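Sulfatase (Bacteroides fragilis CAG:558, PDB 6USS) probably hydrolyses sulfate esters as a calcium-dependent arylsulfatase of the gut microbiome, captured here with its catalytic residue replaced. Local coordinates at residues Thr110-Gly114 against Gln115-Arg119; Thr229-Ser232 against Glu233-Leu237. The protein carries 1 engineered substitution. All blocks are in the same frame, centred on the assembly; numbering follows the deposited sequence.

Contact 1: Thr110-Gly114 against Gln115-Arg119; sequences TYPKG and QQTDR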
ATOM      1  N   THR A 110     -19.488 -10.117  -5.611  1.00 24.23           N
ATOM      2  CA  THR A 110     -19.533  -8.665  -5.695  1.00 22.06           C
ATOM      3  C   THR A 110     -18.770  -8.147  -6.908  1.00 21.26           C
ATOM      4  O   THR A 110     -17.798  -8.766  -7.363  1.00 17.13           O
ATOM      5  CB  THR A 110     -18.946  -8.022  -4.437  1.00 17.14           C
ATOM      6  OG1 THR A 110     -17.532  -8.234  -4.417  1.00 17.77           O
ATOM      7  CG2 THR A 110     -19.550  -8.630  -3.197  1.00 16.77           C
ATOM      8  N   TYR A 111     -19.251  -6.996  -7.440  1.00 17.78           N
ATOM      9  CA  TYR A 111     -18.473  -6.068  -8.257  1.00 19.64           C
ATOM     10  C   TYR A 111     -19.150  -4.692  -8.340  1.00 20.04           C
ATOM     11  O   TYR A 111     -18.558  -3.700  -7.898  1.00 15.27           O
ATOM     12  CB  TYR A 111     -18.191  -6.625  -9.661  1.00 15.73           C
ATOM     13  CG  TYR A 111     -17.245  -5.728 -10.440  1.00 19.38           C
ATOM     14  CD1 TYR A 111     -15.865  -5.969 -10.448  1.00 19.52           C
ATOM     15  CD2 TYR A 111     -17.724  -4.626 -11.145  1.00 19.09           C
ATOM     16  CE1 TYR A 111     -15.003  -5.142 -11.153  1.00 23.62           C
ATOM     17  CE2 TYR A 111     -16.865  -3.791 -11.847  1.00 21.89           C
ATOM     18  CZ  TYR A 111     -15.515  -4.048 -11.840  1.00 23.93           C
ATOM     19  OH  TYR A 111     -14.679  -3.214 -12.527  1.00 26.52           O
ATOM     20  N   PRO A 112     -20.364  -4.565  -8.885  1.00 18.93           N
ATOM     21  CA  PRO A 112     -20.935  -3.220  -9.085  1.00 18.18           C
ATOM     22  C   PRO A 112     -21.220  -2.519  -7.763  1.00 17.74           C
ATOM     23  O   PRO A 112     -21.852  -3.088  -6.872  1.00 16.22           O
ATOM     24  CB  PRO A 112     -22.231  -3.496  -9.856  1.00 16.25           C
ATOM     25  CG  PRO A 112     -22.618  -4.871  -9.434  1.00 21.66           C
ATOM     26  CD  PRO A 112     -21.296  -5.610  -9.349  1.00 19.42           C
ATOM     27  N   LYS A 113     -20.789  -1.257  -7.655  1.00 17.13           N
ATOM     28  CA  LYS A 113     -20.969  -0.517  -6.408  1.00 17.13           C
ATOM     29  C   LYS A 113     -22.449  -0.281  -6.119  1.00 21.63           C
ATOM     30  O   LYS A 113     -23.190   0.233  -6.966  1.00 18.31           O
ATOM     31  CB  LYS A 113     -20.227   0.809  -6.457  1.00 16.62           C
ATOM     32  CG  LYS A 113     -20.409   1.675  -5.207  1.00 20.31           C
ATOM     33  CD  LYS A 113     -19.463   2.908  -5.252  1.00 19.70           C
ATOM     34  CE  LYS A 113     -19.569   3.743  -3.992  1.00 16.18           C
ATOM     35  NZ  LYS A 113     -18.414   4.652  -3.854  1.00 24.05           N
ATOM     36  N   GLY A 114     -22.875  -0.682  -4.923  1.00 20.33           N
ATOM     37  CA  GLY A 114     -24.233  -0.489  -4.470  1.00 19.91           C
ATOM     38  C   GLY A 114     -25.301  -1.337  -5.136  1.00 21.57           C
ATOM     39  O   GLY A 114     -26.486  -1.095  -4.892  1.00 25.21           O
ATOM     40  N   GLN A 115     -24.947  -2.328  -5.951  1.00 19.65           N
ATOM     41  CA  GLN A 115     -25.961  -3.109  -6.655  1.00 26.61           C
ATOM     42  C   GLN A 115     -25.800  -4.593  -6.368  1.00 24.38           C
ATOM     43  O   GLN A 115     -24.679  -5.101  -6.281  1.00 26.48           O
ATOM     44  CB  GLN A 115     -25.909  -2.898  -8.171  1.00 25.05           C
ATOM     45  CG  GLN A 115     -26.118  -1.471  -8.629  1.00 28.84           C
ATOM     46  CD  GLN A 115     -25.672  -1.287 -10.080  1.00 48.70           C
ATOM     47  OE1 GLN A 115     -26.351  -1.743 -11.006  1.00 51.58           O
ATOM     48  NE2 GLN A 115     -24.503  -0.645 -10.281  1.00 42.78           N
ATOM     49  N   GLN A 116     -26.937  -5.277  -6.244  1.00 23.27           N
ATOM     50  CA  GLN A 116     -26.979  -6.724  -6.085  1.00 20.20           C
ATOM     51  C   GLN A 116     -26.779  -7.410  -7.434  1.00 17.56           C
ATOM     52  O   GLN A 116     -27.492  -7.111  -8.394  1.00 19.95           O
ATOM     53  CB  GLN A 116     -28.320  -7.138  -5.471  1.00 16.13           C
ATOM     54  CG  GLN A 116     -28.556  -6.579  -4.073  1.00 12.58           C
ATOM     55  CD  GLN A 116     -29.960  -6.828  -3.543  1.00 16.66           C
ATOM     56  OE1 GLN A 116     -30.880  -7.147  -4.300  1.00 25.36           O
ATOM     57  NE2 GLN A 116     -30.130  -6.698  -2.229  1.00 16.73           N
ATOM     58  N   THR A 117     -25.811  -8.334  -7.509  1.00 19.83           N
ATOM     59  CA  THR A 117     -25.649  -9.190  -8.687  1.00 19.55           C
ATOM     60  C   THR A 117     -26.649 -10.355  -8.732  1.00 20.42           C
ATOM     61  O   THR A 117     -26.730 -11.048  -9.757  1.00 16.02           O
ATOM     62  CB  THR A 117     -24.238  -9.770  -8.734  1.00 19.81           C
ATOM     63  OG1 THR A 117     -24.053 -10.596  -7.582  1.00 19.51           O
ATOM     64  CG2 THR A 117     -23.184  -8.666  -8.750  1.00 20.93           C
ATOM     65  N   ASP A 118     -27.391 -10.582  -7.647  1.00 16.43           N
ATOM     66  CA  ASP A 118     -28.356 -11.671  -7.564  1.00 18.97           C
ATOM     67  C   ASP A 118     -29.300 -11.713  -8.763  1.00 21.97           C
ATOM     68  O   ASP A 118     -29.792 -10.680  -9.227  1.00 17.49           O
ATOM     69  CB  ASP A 118     -29.172 -11.522  -6.282  1.00 14.55           C
ATOM     70  CG  ASP A 118     -28.296 -11.468  -5.046  1.00 20.29           C
ATOM     71  OD1 ASP A 118     -27.894 -10.354  -4.627  1.00 21.85           O
ATOM     72  OD2 ASP A 118     -27.991 -12.545  -4.498  1.00 19.62           O
ATOM     73  N   ARG A 119     -29.560 -12.928  -9.247  1.00 22.52           N
ATOM     74  CA  ARG A 119     -30.585 -13.139 -10.262  1.00 19.89           C
ATOM     75  C   ARG A 119     -31.955 -12.722  -9.719  1.00 20.63           C
ATOM     76  O   ARG A 119     -32.238 -12.916  -8.530  1.00 20.70           O
ATOM     77  CB  ARG A 119     -30.603 -14.607 -10.688  1.00 15.58           C
ATOM     78  CG  ARG A 119     -31.698 -14.958 -11.666  1.00 19.01           C
ATOM     79  CD  ARG A 119     -31.407 -16.258 -12.412  1.00 20.70           C
ATOM     80  NE  ARG A 119     -30.920 -17.339 -11.553  1.00 22.66           N
ATOM     81  CZ  ARG A 119     -31.534 -18.510 -11.378  1.00 27.07           C
ATOM     82  NH1 ARG A 119     -32.693 -18.758 -11.991  1.00 18.57           N
ATOM     83  NH2 ARG A 119     -30.996 -19.439 -10.578  1.00 19.99           N
TER
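P112 and T117 meet at about a right angle: the methyl CG2 of T117 comes up against the CD side of the proline ring, 3.6 Å from P112 CD, and reaches CG as well. With chi1 at 63°, T117 turns OG1 between its backbone N and carbonyl carbon, where it hydrogen-bonds to the carbonyl of W109, and leaves the methyl beside the backbone N, directed at the ring. Q115 meets P112 at CB instead, its amide nitrogen NE2 lying 3.7 Å from P112 CB in a plain van der Waals contact. Between these side chains the backbone folds through a type II beta turn from P112 to Q115. Q115 N closes it with a weak hydrogen bond to P112 O, long at 3.3 Å but nearly straight (168°). G114 occupies the third position of the turn with a positive phi of 71°, as usual for glycine in this type, and its N bonds to OD1 of N132. The buried proline contrasts with the exposed G114 and Q115. K113 starts away from Q115-R119 and runs extended, its NZ hydrogen-bonding to the carbonyl of N172, with a long, weak ion pair to E248 of the second subunit.

Contact 2: Thr229-Ser232 against Glu233-Leu237; sequences TFVS and EALTL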
ATOM      1  N   THR A 229       1.927 -14.949 -23.713  1.00 21.12           N
ATOM      2  CA  THR A 229       2.006 -15.302 -22.296  1.00 27.01           C
ATOM      3  C   THR A 229       0.587 -15.503 -21.749  1.00 24.70           C
ATOM      4  O   THR A 229      -0.181 -14.541 -21.622  1.00 20.77           O
ATOM      5  CB  THR A 229       2.762 -14.232 -21.505  1.00 22.21           C
ATOM      6  OG1 THR A 229       4.042 -13.982 -22.103  1.00 22.80           O
ATOM      7  CG2 THR A 229       2.969 -14.674 -20.063  1.00 20.27           C
ATOM      8  N   PHE A 230       0.236 -16.762 -21.462  1.00 19.95           N
ATOM      9  CA  PHE A 230      -0.971 -17.106 -20.712  1.00 24.82           C
ATOM     10  C   PHE A 230      -0.950 -16.431 -19.334  1.00 23.78           C
ATOM     11  O   PHE A 230       0.106 -16.301 -18.708  1.00 22.89           O
ATOM     12  CB  PHE A 230      -1.056 -18.632 -20.561  1.00 20.50           C
ATOM     13  CG  PHE A 230      -2.462 -19.176 -20.558  1.00 22.31           C
ATOM     14  CD1 PHE A 230      -3.223 -19.173 -21.717  1.00 20.91           C
ATOM     15  CD2 PHE A 230      -3.020 -19.693 -19.400  1.00 18.19           C
ATOM     16  CE1 PHE A 230      -4.515 -19.675 -21.722  1.00 18.84           C
ATOM     17  CE2 PHE A 230      -4.304 -20.187 -19.401  1.00 20.39           C
ATOM     18  CZ  PHE A 230      -5.054 -20.182 -20.569  1.00 19.97           C
ATOM     19  N   VAL A 231      -2.129 -16.004 -18.850  1.00 21.39           N
ATOM     20  CA  VAL A 231      -2.158 -15.085 -17.704  1.00 19.31           C
ATOM     21  C   VAL A 231      -1.588 -15.743 -16.449  1.00 22.37           C
ATOM     22  O   VAL A 231      -0.910 -15.084 -15.646  1.00 23.02           O
ATOM     23  CB  VAL A 231      -3.577 -14.525 -17.465  1.00 17.62           C
ATOM     24  CG1 VAL A 231      -4.507 -15.559 -16.883  1.00 16.42           C
ATOM     25  CG2 VAL A 231      -3.494 -13.324 -16.527  1.00 17.39           C
ATOM     26  N   SER A 232      -1.844 -17.047 -16.259  1.00 18.89           N
ATOM     27  CA  SER A 232      -1.251 -17.776 -15.138  1.00 20.43           C
ATOM     28  C   SER A 232       0.264 -17.766 -15.197  1.00 18.90           C
ATOM     29  O   SER A 232       0.921 -17.815 -14.151  1.00 20.32           O
ATOM     30  CB  SER A 232      -1.755 -19.227 -15.119  1.00 18.29           C
ATOM     31  OG  SER A 232      -3.144 -19.283 -15.391  1.00 22.80           O
ATOM     32  N   GLU A 233       0.829 -17.748 -16.410  1.00 19.36           N
ATOM     33  CA  GLU A 233       2.274 -17.623 -16.564  1.00 18.18           C
ATOM     34  C   GLU A 233       2.730 -16.214 -16.205  1.00 22.61           C
ATOM     35  O   GLU A 233       3.697 -16.034 -15.446  1.00 20.11           O
ATOM     36  CB  GLU A 233       2.686 -17.980 -17.999  1.00 17.67           C
ATOM     37  CG  GLU A 233       4.201 -18.006 -18.281  1.00 16.25           C
ATOM     38  CD  GLU A 233       4.978 -18.963 -17.368  1.00 19.26           C
ATOM     39  OE1 GLU A 233       4.433 -20.018 -16.965  1.00 17.45           O
ATOM     40  OE2 GLU A 233       6.148 -18.660 -17.043  1.00 21.71           O
ATOM     41  N   ALA A 234       2.024 -15.200 -16.724  1.00 16.62           N
ATOM     42  CA  ALA A 234       2.344 -13.817 -16.390  1.00 18.29           C
ATOM     43  C   ALA A 234       2.310 -13.593 -14.886  1.00 20.90           C
ATOM     44  O   ALA A 234       3.197 -12.936 -14.323  1.00 22.48           O
ATOM     45  CB  ALA A 234       1.369 -12.864 -17.083  1.00 18.48           C
ATOM     46  N   LEU A 235       1.291 -14.129 -14.218  1.00 19.17           N
ATOM     47  CA  LEU A 235       1.183 -13.950 -12.777  1.00 22.67           C
ATOM     48  C   LEU A 235       2.367 -14.579 -12.060  1.00 22.03           C
ATOM     49  O   LEU A 235       2.910 -13.994 -11.114  1.00 21.77           O
ATOM     50  CB  LEU A 235      -0.137 -14.543 -12.270  1.00 20.01           C
ATOM     51  CG  LEU A 235      -1.406 -13.818 -12.725  1.00 19.62           C
ATOM     52  CD1 LEU A 235      -2.666 -14.453 -12.127  1.00 15.07           C
ATOM     53  CD2 LEU A 235      -1.306 -12.335 -12.356  1.00 22.06           C
ATOM     54  N   THR A 236       2.788 -15.768 -12.505  1.00 20.83           N
ATOM     55  CA  THR A 236       3.927 -16.434 -11.881  1.00 20.98           C
ATOM     56  C   THR A 236       5.221 -15.641 -12.072  1.00 20.11           C
ATOM     57  O   THR A 236       6.012 -15.507 -11.133  1.00 22.36           O
ATOM     58  CB  THR A 236       4.072 -17.852 -12.435  1.00 18.83           C
ATOM     59  OG1 THR A 236       2.797 -18.505 -12.391  1.00 18.38           O
ATOM     60  CG2 THR A 236       5.066 -18.633 -11.609  1.00 19.55           C
ATOM     61  N   LEU A 237       5.455 -15.099 -13.270  1.00 15.67           N
ATOM     62  CA  LEU A 237       6.699 -14.370 -13.491  1.00 19.01           C
ATOM     63  C   LEU A 237       6.749 -13.081 -12.676  1.00 23.39           C
ATOM     64  O   LEU A 237       7.816 -12.714 -12.166  1.00 24.35           O
ATOM     65  CB  LEU A 237       6.892 -14.073 -14.975  1.00 19.11           C
ATOM     66  CG  LEU A 237       7.053 -15.335 -15.815  1.00 22.02           C
ATOM     67  CD1 LEU A 237       6.688 -15.021 -17.271  1.00 16.12           C
ATOM     68  CD2 LEU A 237       8.469 -15.908 -15.692  1.00 12.79           C
TER
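The methyl CG2 of T229 lies against the first turn of the helix, 3.5 Å from A234 N and 3.8 Å from A234 CB, with E233 CB close beside it. With OG1 beside the backbone N (chi1 -53°), the methyl is left anti to that N and lies over A234, while OG1 turns off to T227. F230 is the N-cap residue; its carbonyl starts the helical bonding, F230 O taking A234 N at 3.0 Å and, weakly, E233 N.

The tight part of the contact centres on two carbonyl oxygens. S232 O is gripped twice by T236: T236 OG1 donates to S232 O at 2.7 Å, nearly in line with the C=O, whereas T236 N, 3.2 Å from the same S232 O, sits above the carbonyl plane. This is a threonine hydroxyl bonding back to the carbonyl four residues earlier, and the same OG1 also pairs with S298 OG. L235 N bonds to V231 O, and L235 CG sits 3.2 Å from V231 O, but the two side chains barely meet, with V231 CG2 4.4 Å from L235 CG.

The looser side is confined to the outer parts: T229 OG1, the end of E233 and the partly exposed L237, whereas the T229 methyl itself is packed. E233 bends at chi2 (57°), which carries its carboxylate away from the helix start; OE1 forms salt bridges with K297 and R271, a pairing that would probably stabilise its negative charge.

Helix 231-247 begins here, ahead of strand 253-258 of the large mixed sheet. Helix 283-308 packs alongside, receiving F230 on L291 and both E233 and T236 on D301, while the loop residues Y198 and Y204 cover V231.

In the fold
Contacts 1 and 2 are separate local structures, in series along the chain and both within the sulfatase family region. Their centres are 29 Å apart, and their nearest atoms about 15 Å, so they do not touch. Contact 1 is a partly buried turn in the loop between helix 101-104 and strand 124-125, whereas contact 2 is the buried start of helix 231-247. Each comes within about 13 Å of the bound calcium ion, through the side chains of T117 and L235 respectively, but neither supplies a ligand: D42, D43, D322, N323 and the engineered C88 form that site. L235 lies about 9 Å from D42, side chain to side chain.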